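Local coordinates for protein bacteriohemerythrin (Methylococcus capsulatus, PDB 4XPX) that binds oxygen reversibly at a centre of two iron atoms and may store it or deliver it to oxygen-requiring enzymes, at residues K45-L50 against K92-G97. Sequence-based numbering, arbitrary orientation.
Sequences KQLDAL and KKFHAG
Asp-48 and His-95 join two antiparallel neighbours of the hemerythrin four-helix bundle, helices 40-67 and 73-95, at the end away from the di-iron site, and illustrate how a polar bond on the solvent side can flank an apolar contact inside. The polar part is a His-carboxylate hydrogen bond: NE2 of His-95 donates its N-H to OD1 of Asp-48 at 2.7 Å, nearly straight at 174°. The acceptor lies in the imidazole plane and offers its syn lone pair, although the carboxylate is turned 46° from the ring. Gln-91 NE2 also donates to OD1, so two bonds grip this oxygen. An asparagine in place of Asp-48 would probably weaken the hold on His-95, since the acceptor would lose its negative charge.

The apolar part lies deeper, where the side chains of Leu-47 and Phe-94 run alongside one another in opposite senses and Val-101 touches both. The chi1 of Phe-94 (174°) puts CG opposite the backbone nitrogen, and the ring brings its CD2 over one face of the His-95 imidazole, 3.6 Å above its plane and toward its margin; Arg-40 adds a cation-pi contact. Beyond them the helix closes in a Schellman motif at Gly-97, which has positive phi. Across the interface, Leu-47 CD2 meets the Phe-94 ring obliquely, 4.0 Å from Phe-94 CD2.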
ATOM      1  N   LYS A  45      -1.014  14.702  -7.581  1.00  9.27           N
ATOM      2  CA  LYS A  45       0.351  14.684  -7.038  1.00  9.50           C
ATOM      3  C   LYS A  45       0.407  13.705  -5.896  1.00  8.56           C
ATOM      4  O   LYS A  45       1.415  12.915  -5.766  1.00  8.99           O
ATOM      5  CB  LYS A  45       0.798  16.058  -6.547  1.00 10.79           C
ATOM      6  CG  LYS A  45       1.042  17.076  -7.626  1.00 14.76           C
ATOM      7  CD  LYS A  45       1.612  18.371  -7.041  1.00 19.60           C
ATOM      8  CE  LYS A  45       1.565  19.475  -8.107  1.00 26.21           C
ATOM      9  NZ  LYS A  45       2.429  19.254  -9.304  1.00 36.81           N
ATOM     10  N   GLN A  46      -0.560  13.689  -4.997  1.00  8.34           N
ATOM     11  CA  GLN A  46      -0.542  12.833  -3.843  1.00  8.65           C
ATOM     12  C   GLN A  46      -0.810  11.377  -4.266  1.00  8.20           C
ATOM     13  O   GLN A  46      -0.161  10.435  -3.709  1.00  8.77           O
ATOM     14  CB  GLN A  46      -1.523  13.300  -2.784  1.00  8.53           C
ATOM     15  CG  GLN A  46      -1.400  12.518  -1.466  1.00  9.97           C
ATOM     16  CD  GLN A  46      -0.069  12.713  -0.794  1.00  9.58           C
ATOM     17  OE1 GLN A  46       0.567  13.793  -0.947  1.00 13.97           O
ATOM     18  NE2 GLN A  46       0.367  11.748   0.008  1.00 10.79           N
ATOM     19  N   LEU A  47      -1.696  11.166  -5.250  1.00  7.97           N
ATOM     20  CA  LEU A  47      -1.939   9.842  -5.766  1.00  8.32           C
ATOM     21  C   LEU A  47      -0.624   9.238  -6.307  1.00  7.92           C
ATOM     22  O   LEU A  47      -0.265   8.072  -6.014  1.00  8.18           O
ATOM     23  CB  LEU A  47      -2.958   9.933  -6.914  1.00  8.81           C
ATOM     24  CG  LEU A  47      -3.251   8.641  -7.659  1.00  9.98           C
ATOM     25  CD1 LEU A  47      -3.982   7.671  -6.795  1.00 13.15           C
ATOM     26  CD2 LEU A  47      -3.970   8.936  -8.993  1.00 11.85           C
ATOM     27  N   ASP A  48       0.040  10.015  -7.137  1.00  8.27           N
ATOM     28  CA  ASP A  48       1.272   9.495  -7.753  1.00  8.74           C
ATOM     29  C   ASP A  48       2.345   9.214  -6.700  1.00  7.61           C
ATOM     30  O   ASP A  48       3.034   8.202  -6.785  1.00  8.12           O
ATOM     31  CB  ASP A  48       1.780  10.443  -8.799  1.00  9.23           C
ATOM     32  CG  ASP A  48       0.905  10.528 -10.051  1.00 10.73           C
ATOM     33  OD1 ASP A  48       0.036   9.707 -10.284  1.00 12.31           O
ATOM     34  OD2 ASP A  48       1.125  11.531 -10.849  1.00 13.81           O
ATOM     35  N   ALA A  49       2.492  10.078  -5.733  1.00  8.25           N
ATOM     36  CA  ALA A  49       3.480   9.864  -4.664  1.00  8.21           C
ATOM     37  C   ALA A  49       3.182   8.594  -3.890  1.00  7.30           C
ATOM     38  O   ALA A  49       4.075   7.809  -3.568  1.00  7.84           O
ATOM     39  CB  ALA A  49       3.540  11.091  -3.737  1.00  9.37           C
ATOM     40  N   LEU A  50       1.913   8.406  -3.530  1.00  7.79           N
ATOM     41  CA  LEU A  50       1.493   7.221  -2.781  1.00  7.64           C
ATOM     42  C   LEU A  50       1.800   5.956  -3.590  1.00  7.23           C
ATOM     43  O   LEU A  50       2.371   4.980  -3.047  1.00  7.65           O
ATOM     44  CB  LEU A  50      -0.003   7.293  -2.503  1.00  7.77           C
ATOM     45  CG  LEU A  50      -0.606   5.982  -1.948  1.00  7.58           C
ATOM     46  CD1 LEU A  50      -0.081   5.612  -0.606  1.00  8.34           C
ATOM     47  CD2 LEU A  50      -2.149   6.153  -1.909  1.00  9.71           C
ATOM     48  N   LYS A  92      -3.769   5.580 -15.052  1.00  9.75           N
ATOM     49  CA  LYS A  92      -3.974   5.816 -16.482  1.00 10.41           C
ATOM     50  C   LYS A  92      -5.298   6.547 -16.641  1.00  9.76           C
ATOM     51  O   LYS A  92      -5.369   7.563 -17.403  1.00 11.60           O
ATOM     52  CB  LYS A  92      -3.952   4.505 -17.229  1.00 13.26           C
ATOM     53  CG  LYS A  92      -2.433   3.958 -17.354  1.00 17.56           C
ATOM     54  CD  LYS A  92      -2.437   2.479 -17.788  1.00 23.12           C
ATOM     55  CE  LYS A  92      -1.116   1.913 -17.461  1.00 16.41           C
ATOM     56  NZ  LYS A  92      -1.276   0.379 -17.779  1.00 22.33           N
ATOM     57  N   LYS A  93      -6.341   6.080 -16.068  1.00 10.56           N
ATOM     58  CA  LYS A  93      -7.661   6.699 -16.246  1.00 10.76           C
ATOM     59  C   LYS A  93      -7.715   8.066 -15.601  1.00  9.66           C
ATOM     60  O   LYS A  93      -8.267   9.032 -16.250  1.00 10.87           O
ATOM     61  CB  LYS A  93      -8.793   5.808 -15.737  1.00 12.42           C
ATOM     62  CG  LYS A  93      -8.951   4.582 -16.544  1.00 16.17           C
ATOM     63  CD  LYS A  93      -9.789   3.598 -15.776  1.00 23.78           C
ATOM     64  CE  LYS A  93     -10.427   2.463 -16.570  1.00 29.89           C
ATOM     65  NZ  LYS A  93      -9.464   1.749 -17.459  1.00 32.24           N
ATOM     66  N   PHE A  94      -7.136   8.267 -14.425  1.00  9.04           N
ATOM     67  CA  PHE A  94      -7.165   9.552 -13.771  1.00  9.06           C
ATOM     68  C   PHE A  94      -6.389  10.592 -14.629  1.00  8.57           C
ATOM     69  O   PHE A  94      -6.883  11.706 -14.864  1.00  9.33           O
ATOM     70  CB  PHE A  94      -6.549   9.439 -12.375  1.00  9.56           C
ATOM     71  CG  PHE A  94      -6.417  10.777 -11.716  1.00  9.76           C
ATOM     72  CD1 PHE A  94      -7.474  11.376 -11.062  1.00 11.12           C
ATOM     73  CD2 PHE A  94      -5.232  11.481 -11.786  1.00 11.40           C
ATOM     74  CE1 PHE A  94      -7.320  12.586 -10.478  1.00 11.70           C
ATOM     75  CE2 PHE A  94      -5.071  12.737 -11.237  1.00 11.90           C
ATOM     76  CZ  PHE A  94      -6.175  13.271 -10.550  1.00 11.36           C
ATOM     77  N   HIS A  95      -5.193  10.212 -15.069  1.00  8.85           N
ATOM     78  CA  HIS A  95      -4.384  11.123 -15.823  1.00  9.19           C
ATOM     79  C   HIS A  95      -4.889  11.325 -17.218  1.00 10.38           C
ATOM     80  O   HIS A  95      -4.504  12.384 -17.855  1.00 14.87           O
ATOM     81  CB  HIS A  95      -2.912  10.767 -15.790  1.00 10.01           C
ATOM     82  CG  HIS A  95      -2.296  10.918 -14.431  1.00 10.58           C
ATOM     83  ND1 HIS A  95      -2.227  12.134 -13.784  1.00 12.75           N
ATOM     84  CD2 HIS A  95      -1.679   9.998 -13.613  1.00 12.32           C
ATOM     85  CE1 HIS A  95      -1.587  11.932 -12.601  1.00 12.85           C
ATOM     86  NE2 HIS A  95      -1.253  10.656 -12.481  1.00 13.06           N
ATOM     87  N   ALA A  96      -5.806  10.570 -17.692  1.00  9.28           N
ATOM     88  CA  ALA A  96      -6.524  10.797 -18.975  1.00  9.80           C
ATOM     89  C   ALA A  96      -7.752  11.607 -18.763  1.00 10.11           C
ATOM     90  O   ALA A  96      -8.433  11.966 -19.745  1.00 11.22           O
ATOM     91  CB  ALA A  96      -6.849   9.501 -19.637  1.00 10.61           C
ATOM     92  N   GLY A  97      -8.132  11.941 -17.522  1.00 10.48           N
ATOM     93  CA  GLY A  97      -9.380  12.639 -17.271  1.00 11.86           C
ATOM     94  C   GLY A  97     -10.574  11.764 -17.357  1.00 11.33           C
ATOM     95  O   GLY A  97     -11.732  12.323 -17.367  1.00 14.61           O
TER